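Local coordinates for kinetochore protein Mis16 (Schizosaccharomyces japonicus, PDB 4XYH) that recognises histone H4 and, independently, the CENP-A chaperone Scm3, and is built as a WD-repeat beta-propeller related to the RBBP4 histone-binding proteins, at residues V56-G61 with V397-A402; E327-Q332 with T382-D387; I124-H129 with N162-Q167; E281-G286 with A300-T305; D294-T299 with V331-H336. All blocks are in the same frame, centred on the assembly; numbering follows the deposited sequence.

Contact 1: V56-G61 with V397-A402; sequences VEWFPG and VLASLA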
# COMPACT_ATOMS: atom_id res chain seq x y z
N VAL A 56 2.13 -1.70 5.86
CA VAL A 56 2.29 -0.56 6.74
C VAL A 56 1.24 0.49 6.38
O VAL A 56 0.92 0.67 5.21
CB VAL A 56 3.72 0.07 6.66
CG1 VAL A 56 3.99 0.66 5.27
CG2 VAL A 56 3.90 1.16 7.71
N GLU A 57 0.69 1.14 7.40
CA GLU A 57 -0.29 2.19 7.21
C GLU A 57 -0.21 3.13 8.40
O GLU A 57 -0.13 2.67 9.55
CB GLU A 57 -1.71 1.62 7.07
CG GLU A 57 -2.69 2.58 6.41
CD GLU A 57 -4.13 2.06 6.37
OE1 GLU A 57 -4.43 1.13 7.13
OE2 GLU A 57 -4.96 2.60 5.60
N TRP A 58 -0.19 4.44 8.14
CA TRP A 58 -0.25 5.45 9.19
C TRP A 58 -1.67 5.59 9.72
O TRP A 58 -2.61 5.70 8.92
CB TRP A 58 0.19 6.83 8.69
CG TRP A 58 1.62 6.95 8.34
CD1 TRP A 58 2.17 6.79 7.11
CD2 TRP A 58 2.69 7.28 9.22
NE1 TRP A 58 3.53 6.99 7.17
CE2 TRP A 58 3.87 7.29 8.46
CE3 TRP A 58 2.76 7.56 10.59
CZ2 TRP A 58 5.11 7.57 9.01
CZ3 TRP A 58 3.99 7.84 11.14
CH2 TRP A 58 5.16 7.85 10.35
N PHE A 59 -1.83 5.62 11.03
CA PHE A 59 -3.11 5.99 11.62
C PHE A 59 -3.28 7.51 11.60
O PHE A 59 -2.31 8.27 11.78
CB PHE A 59 -3.22 5.49 13.06
CG PHE A 59 -3.50 4.02 13.20
CD1 PHE A 59 -4.80 3.55 13.10
CD2 PHE A 59 -2.47 3.12 13.46
CE1 PHE A 59 -5.07 2.19 13.26
CE2 PHE A 59 -2.74 1.76 13.62
CZ PHE A 59 -4.05 1.29 13.52
N PRO A 60 -4.52 7.98 11.38
CA PRO A 60 -4.78 9.42 11.51
C PRO A 60 -4.62 9.88 12.96
O PRO A 60 -4.95 9.12 13.88
CB PRO A 60 -6.25 9.56 11.06
CG PRO A 60 -6.58 8.29 10.39
CD PRO A 60 -5.72 7.23 11.01
N GLY A 61 -4.13 11.10 13.16
CA GLY A 61 -4.09 11.68 14.49
C GLY A 61 -2.72 11.69 15.16
O GLY A 61 -1.81 11.01 14.70
N VAL A 397 5.96 13.27 5.05
CA VAL A 397 6.53 12.18 5.82
C VAL A 397 6.05 10.85 5.25
O VAL A 397 4.86 10.67 5.06
CB VAL A 397 6.17 12.29 7.31
CG1 VAL A 397 6.67 11.06 8.07
CG2 VAL A 397 6.76 13.58 7.91
N LEU A 398 6.97 9.93 5.00
CA LEU A 398 6.60 8.63 4.45
C LEU A 398 7.13 7.50 5.30
O LEU A 398 8.16 7.63 5.96
CB LEU A 398 7.11 8.47 3.01
CG LEU A 398 6.41 9.45 2.07
CD1 LEU A 398 7.21 10.75 1.89
CD2 LEU A 398 6.07 8.83 0.75
N ALA A 399 6.40 6.39 5.29
CA ALA A 399 6.89 5.16 5.86
C ALA A 399 7.06 4.16 4.72
O ALA A 399 6.21 4.08 3.83
CB ALA A 399 5.91 4.62 6.92
N SER A 400 8.15 3.40 4.74
CA SER A 400 8.36 2.36 3.74
C SER A 400 9.03 1.13 4.35
O SER A 400 9.84 1.25 5.27
CB SER A 400 9.20 2.89 2.56
OG SER A 400 10.38 3.55 2.99
N LEU A 401 8.66 -0.03 3.82
CA LEU A 401 9.13 -1.33 4.30
C LEU A 401 9.85 -2.07 3.20
O LEU A 401 9.47 -2.00 2.04
CB LEU A 401 7.96 -2.22 4.74
CG LEU A 401 7.17 -1.96 6.00
CD1 LEU A 401 5.92 -2.80 5.90
CD2 LEU A 401 8.02 -2.35 7.20
N ALA A 402 10.88 -2.83 3.58
CA ALA A 402 11.58 -3.67 2.62
C ALA A 402 11.66 -5.09 3.16
O ALA A 402 11.39 -5.32 4.34
CB ALA A 402 12.97 -3.11 2.33
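The indole of Trp58 meets strand 398-402 with the rim of its pyrrole half and with CZ2. The backbone N of Ala399 lies at that edge, in the ring plane and 3.5 Å from Trp58 NE1; both are donors, so the pair is a close approach and no bond. NE1 is hydrogen-bonded elsewhere in the structure. Two methyl groups reach the ring obliquely: Ala399 CB is 3.4 Å from Trp58 NE1, and Val397 CG1 is 3.9 Å from Trp58 CZ2, the Val397 side chain crossing the indole at about a right angle. The CB of Trp58 points toward this strand, and a first torsion of -67° sets CG anti to the carbonyl carbon. Further along, the isopropyl group of Val56 packs against Leu401 and Ala399. Its CB touches Leu401 CD1 at 3.7 Å, while Val56 CG2 lies 4.1 Å from Ala399 CB. No hydrogen bond spans the two segments. The strands run antiparallel, 169° between their directions, with axes 7.6 Å apart. Ile409, Leu75, Val94 and Leu96 add to the apolar surroundings of Trp58. This is side-chain packing between neighbouring blades of a WD40 beta-propeller, at the seam where the blade closed by the N-terminal strand 41-48 meets the blade that strand 56-58 begins.

Contact 2: E327-Q332 with T382-D387; sequences EVYNVQ and TNRVSD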
# COMPACT_ATOMS: atom_id res chain seq x y z
N GLU A 327 10.49 -4.27 -11.71
CA GLU A 327 9.06 -4.23 -11.43
C GLU A 327 8.68 -3.12 -10.47
O GLU A 327 9.31 -2.96 -9.41
CB GLU A 327 8.57 -5.56 -10.84
CG GLU A 327 8.68 -6.73 -11.77
CD GLU A 327 7.81 -7.91 -11.32
OE1 GLU A 327 6.65 -7.68 -10.88
OE2 GLU A 327 8.31 -9.05 -11.42
N VAL A 328 7.66 -2.37 -10.83
CA VAL A 328 7.08 -1.42 -9.91
C VAL A 328 5.92 -2.09 -9.19
O VAL A 328 5.09 -2.76 -9.82
CB VAL A 328 6.61 -0.15 -10.61
CG1 VAL A 328 6.21 0.92 -9.57
CG2 VAL A 328 7.73 0.37 -11.52
N TYR A 329 5.88 -1.93 -7.88
CA TYR A 329 4.92 -2.61 -7.03
C TYR A 329 3.88 -1.65 -6.42
O TYR A 329 2.70 -1.74 -6.70
CB TYR A 329 5.66 -3.37 -5.93
CG TYR A 329 4.80 -4.30 -5.11
CD1 TYR A 329 4.15 -5.38 -5.71
CD2 TYR A 329 4.66 -4.14 -3.72
CE1 TYR A 329 3.36 -6.26 -4.96
CE2 TYR A 329 3.87 -5.01 -2.95
CZ TYR A 329 3.22 -6.07 -3.58
OH TYR A 329 2.43 -6.95 -2.84
N ASN A 330 4.34 -0.73 -5.59
CA ASN A 330 3.43 0.15 -4.89
C ASN A 330 3.25 1.47 -5.63
O ASN A 330 4.17 1.95 -6.30
CB ASN A 330 3.93 0.42 -3.46
CG ASN A 330 4.11 -0.86 -2.65
OD1 ASN A 330 5.18 -1.12 -2.07
ND2 ASN A 330 3.06 -1.68 -2.60
N VAL A 331 2.07 2.05 -5.52
CA VAL A 331 1.82 3.38 -6.05
C VAL A 331 0.86 4.07 -5.09
O VAL A 331 -0.17 3.51 -4.75
CB VAL A 331 1.27 3.32 -7.50
CG1 VAL A 331 0.03 2.40 -7.62
CG2 VAL A 331 0.99 4.70 -8.02
N GLN A 332 1.21 5.25 -4.61
CA GLN A 332 0.37 5.97 -3.65
C GLN A 332 0.41 7.47 -3.88
O GLN A 332 1.49 8.07 -3.90
CB GLN A 332 0.80 5.68 -2.22
CG GLN A 332 0.67 4.22 -1.82
CD GLN A 332 -0.54 3.97 -0.97
OE1 GLN A 332 -1.21 2.93 -1.11
NE2 GLN A 332 -0.84 4.91 -0.07
N THR A 382 17.84 -1.57 1.22
CA THR A 382 18.86 -2.46 0.67
C THR A 382 18.21 -3.74 0.15
O THR A 382 18.87 -4.75 -0.06
CB THR A 382 19.91 -2.81 1.73
OG1 THR A 382 19.22 -3.08 2.95
CG2 THR A 382 20.87 -1.63 1.96
N ASN A 383 16.90 -3.67 -0.03
CA ASN A 383 16.15 -4.79 -0.57
C ASN A 383 14.85 -4.31 -1.17
O ASN A 383 14.50 -3.13 -1.04
CB ASN A 383 15.86 -5.83 0.50
CG ASN A 383 16.47 -7.17 0.17
OD1 ASN A 383 16.03 -7.84 -0.77
ND2 ASN A 383 17.49 -7.55 0.92
N ARG A 384 14.16 -5.23 -1.81
CA ARG A 384 12.88 -4.95 -2.44
C ARG A 384 11.93 -4.28 -1.46
O ARG A 384 11.82 -4.69 -0.30
CB ARG A 384 12.26 -6.25 -2.95
CG ARG A 384 10.86 -6.06 -3.47
CD ARG A 384 10.12 -7.37 -3.58
NE ARG A 384 8.72 -7.13 -3.89
CZ ARG A 384 7.73 -7.25 -3.01
NH1 ARG A 384 7.99 -7.62 -1.76
NH2 ARG A 384 6.48 -7.01 -3.40
N VAL A 385 11.26 -3.24 -1.92
CA VAL A 385 10.31 -2.52 -1.09
C VAL A 385 8.94 -3.21 -1.11
O VAL A 385 8.36 -3.38 -2.17
CB VAL A 385 10.16 -1.06 -1.56
CG1 VAL A 385 9.19 -0.29 -0.65
CG2 VAL A 385 11.53 -0.39 -1.59
N SER A 386 8.43 -3.57 0.07
CA SER A 386 7.17 -4.32 0.20
C SER A 386 5.90 -3.48 0.22
O SER A 386 4.88 -3.88 -0.34
CB SER A 386 7.20 -5.16 1.47
OG SER A 386 8.37 -5.97 1.51
N ASP A 387 5.94 -2.33 0.91
CA ASP A 387 4.78 -1.47 1.09
C ASP A 387 5.24 -0.08 1.50
O ASP A 387 6.39 0.10 1.92
CB ASP A 387 3.81 -2.05 2.14
CG ASP A 387 2.37 -1.51 1.98
OD1 ASP A 387 2.06 -0.92 0.92
OD2 ASP A 387 1.54 -1.70 2.90
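Tyr329 and Arg384 form a cation-pi pair between the innermost strand 328-333 of one blade of the WD40 propeller and the residue just before the innermost strand 385-390 of the next. The guanidinium stands steeply on the ring, the two planes 65° apart, and leads with NH2, which sits 3.2 Å above the plane of the Tyr329 ring, over its centre. Arg384 CZ is farther back, 4.5 Å from the ring centroid and only 11° off the normal. Arg384 can reach this far because its chain is extended from CG to NE. Its NH1 also has Asp403 as a long, weak ionic partner.

Tyr329 and Asn330 both face Ser344 in a classic beta bulge, and both start toward strand 385-387 although they are consecutive. The strands diverge by 42°, with axes 7.0 Å apart. Beside the tyrosine, the amide group of Asn330 lies against the backbone of the other strand, its CG 3.8 Å from Asp387 CA. The side chains of Asn330 and Asp387 cross at about a right angle. The carboxylate of Asp387 is engaged mainly elsewhere, its OD2 taking a hydrogen bond from Val56 N and a salt bridge from Arg138. At the rim of the tyrosine, Ser386 O lies in the ring plane, 3.0 Å from Tyr329 CE2.

Contact 3: I124-H129 with N162-Q167; sequences IVQKIH and NLYREQ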
# COMPACT_ATOMS: atom_id res chain seq x y z
N ILE A 124 6.84 -1.03 19.43
CA ILE A 124 5.60 -1.79 19.28
C ILE A 124 4.78 -1.78 20.56
O ILE A 124 5.20 -2.33 21.56
CB ILE A 124 5.88 -3.26 18.91
CG1 ILE A 124 6.82 -3.35 17.71
CG2 ILE A 124 4.58 -3.99 18.66
CD1 ILE A 124 6.20 -2.98 16.39
N VAL A 125 3.59 -1.17 20.52
CA VAL A 125 2.79 -1.04 21.72
C VAL A 125 1.67 -2.07 21.85
O VAL A 125 1.14 -2.26 22.94
CB VAL A 125 2.19 0.36 21.81
CG1 VAL A 125 3.31 1.38 21.87
CG2 VAL A 125 1.27 0.62 20.62
N GLN A 126 1.31 -2.73 20.76
CA GLN A 126 0.28 -3.77 20.84
C GLN A 126 0.48 -4.83 19.77
O GLN A 126 0.78 -4.53 18.61
CB GLN A 126 -1.12 -3.17 20.74
CG GLN A 126 -2.19 -4.12 21.24
CD GLN A 126 -3.58 -3.49 21.35
OE1 GLN A 126 -4.14 -3.02 20.37
NE2 GLN A 126 -4.14 -3.50 22.56
N LYS A 127 0.33 -6.09 20.17
CA LYS A 127 0.45 -7.21 19.25
C LYS A 127 -0.77 -8.06 19.42
O LYS A 127 -1.13 -8.43 20.55
CB LYS A 127 1.73 -8.02 19.51
CG LYS A 127 2.97 -7.16 19.55
CD LYS A 127 4.24 -7.94 19.27
CE LYS A 127 4.63 -8.80 20.44
NZ LYS A 127 5.71 -9.76 20.04
N ILE A 128 -1.42 -8.38 18.31
CA ILE A 128 -2.63 -9.18 18.38
C ILE A 128 -2.43 -10.45 17.57
O ILE A 128 -1.99 -10.38 16.43
CB ILE A 128 -3.85 -8.41 17.85
CG1 ILE A 128 -3.94 -7.03 18.52
CG2 ILE A 128 -5.11 -9.24 18.04
CD1 ILE A 128 -4.59 -5.96 17.67
N HIS A 129 -2.78 -11.60 18.15
CA HIS A 129 -2.67 -12.87 17.43
C HIS A 129 -3.39 -12.81 16.09
O HIS A 129 -4.54 -12.37 16.00
CB HIS A 129 -3.20 -14.04 18.26
CG HIS A 129 -2.29 -14.44 19.38
ND1 HIS A 129 -2.27 -15.71 19.92
CD2 HIS A 129 -1.35 -13.73 20.05
CE1 HIS A 129 -1.35 -15.77 20.87
NE2 HIS A 129 -0.78 -14.58 20.97
N ASN A 162 -11.01 -1.50 19.92
CA ASN A 162 -11.72 -0.95 21.05
C ASN A 162 -12.07 -1.97 22.14
O ASN A 162 -12.44 -1.59 23.25
CB ASN A 162 -13.00 -0.26 20.56
CG ASN A 162 -13.69 0.50 21.66
OD1 ASN A 162 -13.07 1.32 22.35
ND2 ASN A 162 -14.98 0.22 21.85
N LEU A 163 -12.00 -3.25 21.82
CA LEU A 163 -12.32 -4.30 22.78
C LEU A 163 -11.11 -4.65 23.65
O LEU A 163 -11.21 -5.46 24.55
CB LEU A 163 -12.79 -5.57 22.07
CG LEU A 163 -14.05 -5.50 21.18
CD1 LEU A 163 -14.34 -6.86 20.54
CD2 LEU A 163 -15.22 -5.05 22.03
N TYR A 164 -9.96 -4.05 23.37
CA TYR A 164 -8.74 -4.38 24.10
C TYR A 164 -7.70 -3.27 23.97
O TYR A 164 -6.60 -3.48 23.47
CB TYR A 164 -8.16 -5.73 23.63
CG TYR A 164 -8.35 -6.07 22.16
CD1 TYR A 164 -7.52 -5.53 21.19
CD2 TYR A 164 -9.34 -6.97 21.76
CE1 TYR A 164 -7.69 -5.85 19.85
CE2 TYR A 164 -9.51 -7.31 20.43
CZ TYR A 164 -8.68 -6.74 19.48
OH TYR A 164 -8.83 -7.06 18.15
N ARG A 165 -8.08 -2.08 24.43
CA ARG A 165 -7.20 -0.92 24.42
C ARG A 165 -5.92 -1.05 25.22
O ARG A 165 -4.90 -0.52 24.83
CB ARG A 165 -7.94 0.31 24.96
CG ARG A 165 -9.14 0.70 24.14
CD ARG A 165 -9.00 2.10 23.59
NE ARG A 165 -10.17 2.43 22.80
CZ ARG A 165 -10.17 2.60 21.48
NH1 ARG A 165 -9.05 2.49 20.79
NH2 ARG A 165 -11.30 2.89 20.86
N GLU A 166 -5.98 -1.74 26.35
CA GLU A 166 -4.86 -1.68 27.27
C GLU A 166 -3.90 -2.85 27.16
O GLU A 166 -2.73 -2.73 27.51
CB GLU A 166 -5.39 -1.55 28.70
CG GLU A 166 -6.44 -0.44 28.89
CD GLU A 166 -5.91 0.94 28.50
OE1 GLU A 166 -4.67 1.16 28.55
OE2 GLU A 166 -6.74 1.80 28.13
N GLN A 167 -4.39 -3.97 26.65
CA GLN A 167 -3.59 -5.19 26.55
C GLN A 167 -2.40 -5.03 25.58
O GLN A 167 -2.60 -4.75 24.40
CB GLN A 167 -4.45 -6.37 26.11
CG GLN A 167 -5.51 -6.84 27.09
CD GLN A 167 -6.79 -6.03 27.04
OE1 GLN A 167 -6.85 -4.94 26.46
NE2 GLN A 167 -7.84 -6.58 27.65
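Strand 124-129 passes the loop 162-167 with Gln126 CA 7.0 Å from Gln167 CA, and a classic beta bulge, in which Val125 and Gln126 both face Val91, shapes the strand here. The strand belongs to one propeller blade, and the loop leads from strand 156-160 of the next back to strand 169-170, which pairs with it in parallel. Gln126, extended beyond CG, inserts its amide between two loop carbonyls. NE2 donates to Gln167 O at 2.7 Å, nearly straight and in the amide plane, and to Tyr164 O at 2.6 Å, more bent at 140°. Both amide N-H groups are thus used. An alanine in place of Gln126 would probably leave these carbonyls without their shared donor and let the loop shift. Tyr164 starts toward the strand, and its OH is bonded to Gln175. Ile128 crosses this ring at about a right angle and touches it obliquely, with CD1 3.8 Å from Tyr164 CE1.

Contact 4: E281-G286 with A300-T305; sequences EQPVNG and ASADHT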
# COMPACT_ATOMS: atom_id res chain seq x y z
N GLU A 281 1.71 -4.48 -20.98
CA GLU A 281 1.98 -5.74 -21.65
C GLU A 281 2.37 -6.80 -20.63
O GLU A 281 2.43 -7.99 -20.96
CB GLU A 281 3.08 -5.59 -22.71
CG GLU A 281 2.70 -4.70 -23.89
CD GLU A 281 1.41 -5.12 -24.56
OE1 GLU A 281 1.23 -6.34 -24.80
OE2 GLU A 281 0.56 -4.23 -24.83
N GLN A 282 2.64 -6.37 -19.40
CA GLN A 282 3.11 -7.24 -18.33
C GLN A 282 2.22 -7.04 -17.10
O GLN A 282 1.46 -6.08 -17.06
CB GLN A 282 4.58 -6.96 -18.01
CG GLN A 282 5.52 -7.07 -19.22
CD GLN A 282 6.98 -6.98 -18.82
OE1 GLN A 282 7.38 -7.48 -17.77
NE2 GLN A 282 7.78 -6.32 -19.65
N PRO A 283 2.30 -7.95 -16.11
CA PRO A 283 1.50 -7.85 -14.89
C PRO A 283 1.39 -6.45 -14.28
O PRO A 283 2.37 -5.68 -14.22
CB PRO A 283 2.22 -8.80 -13.94
CG PRO A 283 2.62 -9.91 -14.85
CD PRO A 283 3.03 -9.24 -16.15
N VAL A 284 0.18 -6.11 -13.85
CA VAL A 284 -0.06 -4.84 -13.18
C VAL A 284 -0.16 -5.07 -11.67
O VAL A 284 -1.05 -5.80 -11.22
CB VAL A 284 -1.35 -4.18 -13.68
CG1 VAL A 284 -1.42 -2.75 -13.18
CG2 VAL A 284 -1.37 -4.20 -15.21
N ASN A 285 0.75 -4.45 -10.92
CA ASN A 285 0.92 -4.74 -9.49
C ASN A 285 0.16 -3.83 -8.54
O ASN A 285 -0.18 -4.25 -7.44
CB ASN A 285 2.40 -4.70 -9.11
CG ASN A 285 3.19 -5.79 -9.80
OD1 ASN A 285 2.69 -6.90 -9.98
ND2 ASN A 285 4.42 -5.48 -10.20
N GLY A 286 -0.08 -2.59 -8.93
CA GLY A 286 -0.76 -1.65 -8.05
C GLY A 286 -1.63 -0.67 -8.81
O GLY A 286 -1.42 -0.43 -10.01
N ALA A 300 0.92 0.59 -11.53
CA ALA A 300 2.31 0.19 -11.43
C ALA A 300 2.45 -1.19 -12.05
O ALA A 300 1.69 -2.10 -11.72
CB ALA A 300 2.77 0.17 -9.97
N SER A 301 3.42 -1.35 -12.94
CA SER A 301 3.53 -2.58 -13.70
C SER A 301 4.87 -3.25 -13.53
O SER A 301 5.86 -2.60 -13.21
CB SER A 301 3.29 -2.32 -15.19
OG SER A 301 3.49 -3.51 -15.94
N ALA A 302 4.89 -4.56 -13.81
CA ALA A 302 6.12 -5.32 -13.89
C ALA A 302 7.02 -4.87 -15.06
O ALA A 302 8.19 -5.27 -15.13
CB ALA A 302 5.80 -6.82 -14.02
N ASP A 303 6.49 -4.06 -15.97
CA ASP A 303 7.29 -3.56 -17.09
C ASP A 303 8.16 -2.37 -16.70
O ASP A 303 8.60 -1.62 -17.56
CB ASP A 303 6.38 -3.18 -18.28
CG ASP A 303 5.51 -1.94 -18.01
OD1 ASP A 303 5.68 -1.26 -16.97
OD2 ASP A 303 4.65 -1.63 -18.87
N HIS A 304 8.36 -2.18 -15.40
CA HIS A 304 9.19 -1.11 -14.82
C HIS A 304 8.56 0.29 -14.91
O HIS A 304 9.20 1.28 -14.59
CB HIS A 304 10.60 -1.06 -15.47
CG HIS A 304 11.30 -2.38 -15.55
ND1 HIS A 304 12.60 -2.51 -16.01
CD2 HIS A 304 10.89 -3.64 -15.23
CE1 HIS A 304 12.96 -3.77 -15.96
NE2 HIS A 304 11.94 -4.48 -15.50
N THR A 305 7.30 0.39 -15.33
CA THR A 305 6.74 1.72 -15.49
C THR A 305 5.52 1.95 -14.64
O THR A 305 4.89 1.01 -14.14
CB THR A 305 6.36 2.00 -16.97
OG1 THR A 305 5.25 1.17 -17.35
CG2 THR A 305 7.54 1.74 -17.89
O HOH W 1 3.75 -3.00 -20.98
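Pro283 O is gripped by two donors: Ala302 N, 2.8 Å away and nearly in line with the C=O bond, and Ser301 OG, 3.0 Å away and 44° above the carbonyl plane. These bonds tie the open end of a beta hairpin in a WD repeat, strand 284-289 against strand 296-301. A classic beta bulge follows, Asn285 and Gly286 both facing Ala300: Ala300 O takes Asn285 N at 2.7 Å and, more weakly, Gly286 N. Ser301 OG, anti to its backbone N, both donates to Pro283 and accepts from Asp303 N at 3.1 Å, an ST turn. Asp303 OD1 accepts from Thr305 N in an Asx turn. Asp303 OD2 is hydrogen-bonded to His280 ND1, and His280 is bonded in turn to Thr299, as in the Asp-His-Ser/Thr-Trp tetrad of WD40 repeats. A water bridges the same OD2 to Glu281 N. The amide of Gln282 lies across the turn, its plane 83° from the Asp303 carboxylate, with NE2 3.7 Å from Asp303 CB.

Contact 5: D294-T299 with V331-H336; sequences DYLLAT and VQWSPH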
# COMPACT_ATOMS: atom_id res chain seq x y z
N ASP A 294 -10.96 13.32 -9.38
CA ASP A 294 -11.81 12.13 -9.37
C ASP A 294 -11.70 11.26 -10.62
O ASP A 294 -12.23 10.16 -10.63
CB ASP A 294 -13.28 12.53 -9.17
CG ASP A 294 -13.56 13.16 -7.80
OD1 ASP A 294 -12.73 12.98 -6.88
OD2 ASP A 294 -14.61 13.82 -7.64
N TYR A 295 -11.03 11.74 -11.66
CA TYR A 295 -10.90 10.96 -12.90
C TYR A 295 -9.49 10.40 -13.10
O TYR A 295 -9.27 9.59 -14.00
CB TYR A 295 -11.29 11.81 -14.13
CG TYR A 295 -12.72 12.29 -14.04
CD1 TYR A 295 -13.76 11.46 -14.43
CD2 TYR A 295 -13.03 13.55 -13.53
CE1 TYR A 295 -15.09 11.87 -14.32
CE2 TYR A 295 -14.35 13.97 -13.42
CZ TYR A 295 -15.37 13.13 -13.82
OH TYR A 295 -16.68 13.53 -13.71
N LEU A 296 -8.55 10.84 -12.27
CA LEU A 296 -7.16 10.42 -12.45
C LEU A 296 -6.82 9.18 -11.62
O LEU A 296 -7.24 9.07 -10.46
CB LEU A 296 -6.20 11.56 -12.08
CG LEU A 296 -4.70 11.32 -12.32
CD1 LEU A 296 -4.42 11.01 -13.77
CD2 LEU A 296 -3.89 12.54 -11.92
N LEU A 297 -6.06 8.26 -12.22
CA LEU A 297 -5.51 7.11 -11.49
C LEU A 297 -4.17 6.65 -12.08
O LEU A 297 -3.78 7.06 -13.18
CB LEU A 297 -6.50 5.93 -11.46
CG LEU A 297 -6.89 5.29 -12.80
CD1 LEU A 297 -7.34 3.87 -12.58
CD2 LEU A 297 -8.00 6.09 -13.48
N ALA A 298 -3.47 5.79 -11.33
CA ALA A 298 -2.16 5.31 -11.75
C ALA A 298 -2.08 3.80 -11.63
O ALA A 298 -2.70 3.21 -10.73
CB ALA A 298 -1.06 5.96 -10.92
N THR A 299 -1.30 3.18 -12.51
CA THR A 299 -1.01 1.76 -12.42
C THR A 299 0.50 1.54 -12.37
O THR A 299 1.27 2.21 -13.06
CB THR A 299 -1.59 0.96 -13.62
OG1 THR A 299 -1.14 1.53 -14.86
CG2 THR A 299 -3.11 0.96 -13.58
N VAL A 331 2.07 2.05 -5.52
CA VAL A 331 1.82 3.38 -6.05
C VAL A 331 0.86 4.07 -5.09
O VAL A 331 -0.17 3.51 -4.75
CB VAL A 331 1.27 3.32 -7.50
CG1 VAL A 331 0.03 2.40 -7.62
CG2 VAL A 331 0.99 4.70 -8.02
N GLN A 332 1.21 5.25 -4.61
CA GLN A 332 0.37 5.97 -3.65
C GLN A 332 0.41 7.47 -3.88
O GLN A 332 1.49 8.07 -3.90
CB GLN A 332 0.80 5.68 -2.22
CG GLN A 332 0.67 4.22 -1.82
CD GLN A 332 -0.54 3.97 -0.97
OE1 GLN A 332 -1.21 2.93 -1.11
NE2 GLN A 332 -0.84 4.91 -0.07
N TRP A 333 -0.76 8.06 -4.03
CA TRP A 333 -0.86 9.50 -4.20
C TRP A 333 -0.63 10.22 -2.88
O TRP A 333 -1.07 9.75 -1.84
CB TRP A 333 -2.22 9.87 -4.76
CG TRP A 333 -2.45 9.38 -6.13
CD1 TRP A 333 -3.12 8.24 -6.49
CD2 TRP A 333 -2.02 9.99 -7.35
NE1 TRP A 333 -3.12 8.11 -7.86
CE2 TRP A 333 -2.46 9.18 -8.41
CE3 TRP A 333 -1.30 11.16 -7.65
CZ2 TRP A 333 -2.21 9.50 -9.75
CZ3 TRP A 333 -1.06 11.47 -8.98
CH2 TRP A 333 -1.51 10.64 -10.01
N SER A 334 0.07 11.35 -2.90
CA SER A 334 0.13 12.18 -1.69
C SER A 334 -1.29 12.61 -1.27
O SER A 334 -2.09 13.01 -2.10
CB SER A 334 1.01 13.41 -1.91
OG SER A 334 0.71 14.43 -0.96
N PRO A 335 -1.62 12.49 0.03
CA PRO A 335 -2.93 13.01 0.45
C PRO A 335 -2.95 14.55 0.60
O PRO A 335 -4.00 15.13 0.88
CB PRO A 335 -3.16 12.33 1.80
CG PRO A 335 -1.77 12.17 2.36
CD PRO A 335 -0.85 11.95 1.15
N HIS A 336 -1.80 15.20 0.40
CA HIS A 336 -1.70 16.65 0.60
C HIS A 336 -1.53 17.46 -0.69
O HIS A 336 -1.87 18.64 -0.72
CB HIS A 336 -0.54 16.97 1.55
CG HIS A 336 -0.66 16.31 2.89
ND1 HIS A 336 0.27 15.40 3.35
CD2 HIS A 336 -1.59 16.43 3.86
CE1 HIS A 336 -0.09 14.99 4.56
NE2 HIS A 336 -1.21 15.59 4.89
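Apolar contacts carry this pairing, beginning with Leu296 against the benzo ring of Trp333: Leu296 CD2 approaches Trp333 CH2 obliquely at 3.6 Å, the two side chains crossing at about a right angle. Ala298 CB fills the angle between Trp333 and Val331, 3.9 Å from Trp333 CZ2 and 3.8 Å from Val331 CG2. The backbone meets the indole too, since Leu297 C lies at the ring edge, near its plane. Polar bonds do not cross between the segments; Trp333 NE1 instead donates to Ala288 O. An alanine in place of Trp333 would probably open a gap beside Leu296 and Ala298 and leave Ala288 O without this donor. Just past the strand, Ser334 OG accepts from His336 N at 3.0 Å, an ST turn. Strand 328-333, innermost in its blade, thus lies antiparallel against strand 296-301, second in the preceding blade, with Leu308 and Leu341 from the flanking strands also packed on Trp333.

Contacts 1 and 5 are alike: buried, apolar seams between neighbouring blades, each with a tryptophan on an innermost strand packed against the second strand of the preceding blade. Contact 2 joins the inner ends of two blades at a partly exposed place and relies on charge and ring. It shares strand 328-333 with contact 5, and its strand 385-390 pairs with strand 398-402 of contact 1. Contact 4, mostly buried, lies within one blade and is chiefly backbone hydrogen bonding; its strand 296-301 also serves contact 5, and Asn285 ND2 bonds Val328 O of contact 2. The centre of contact 3 lies about 23 Å from the chain centre, yet the residues that grip its partly exposed loop are buried.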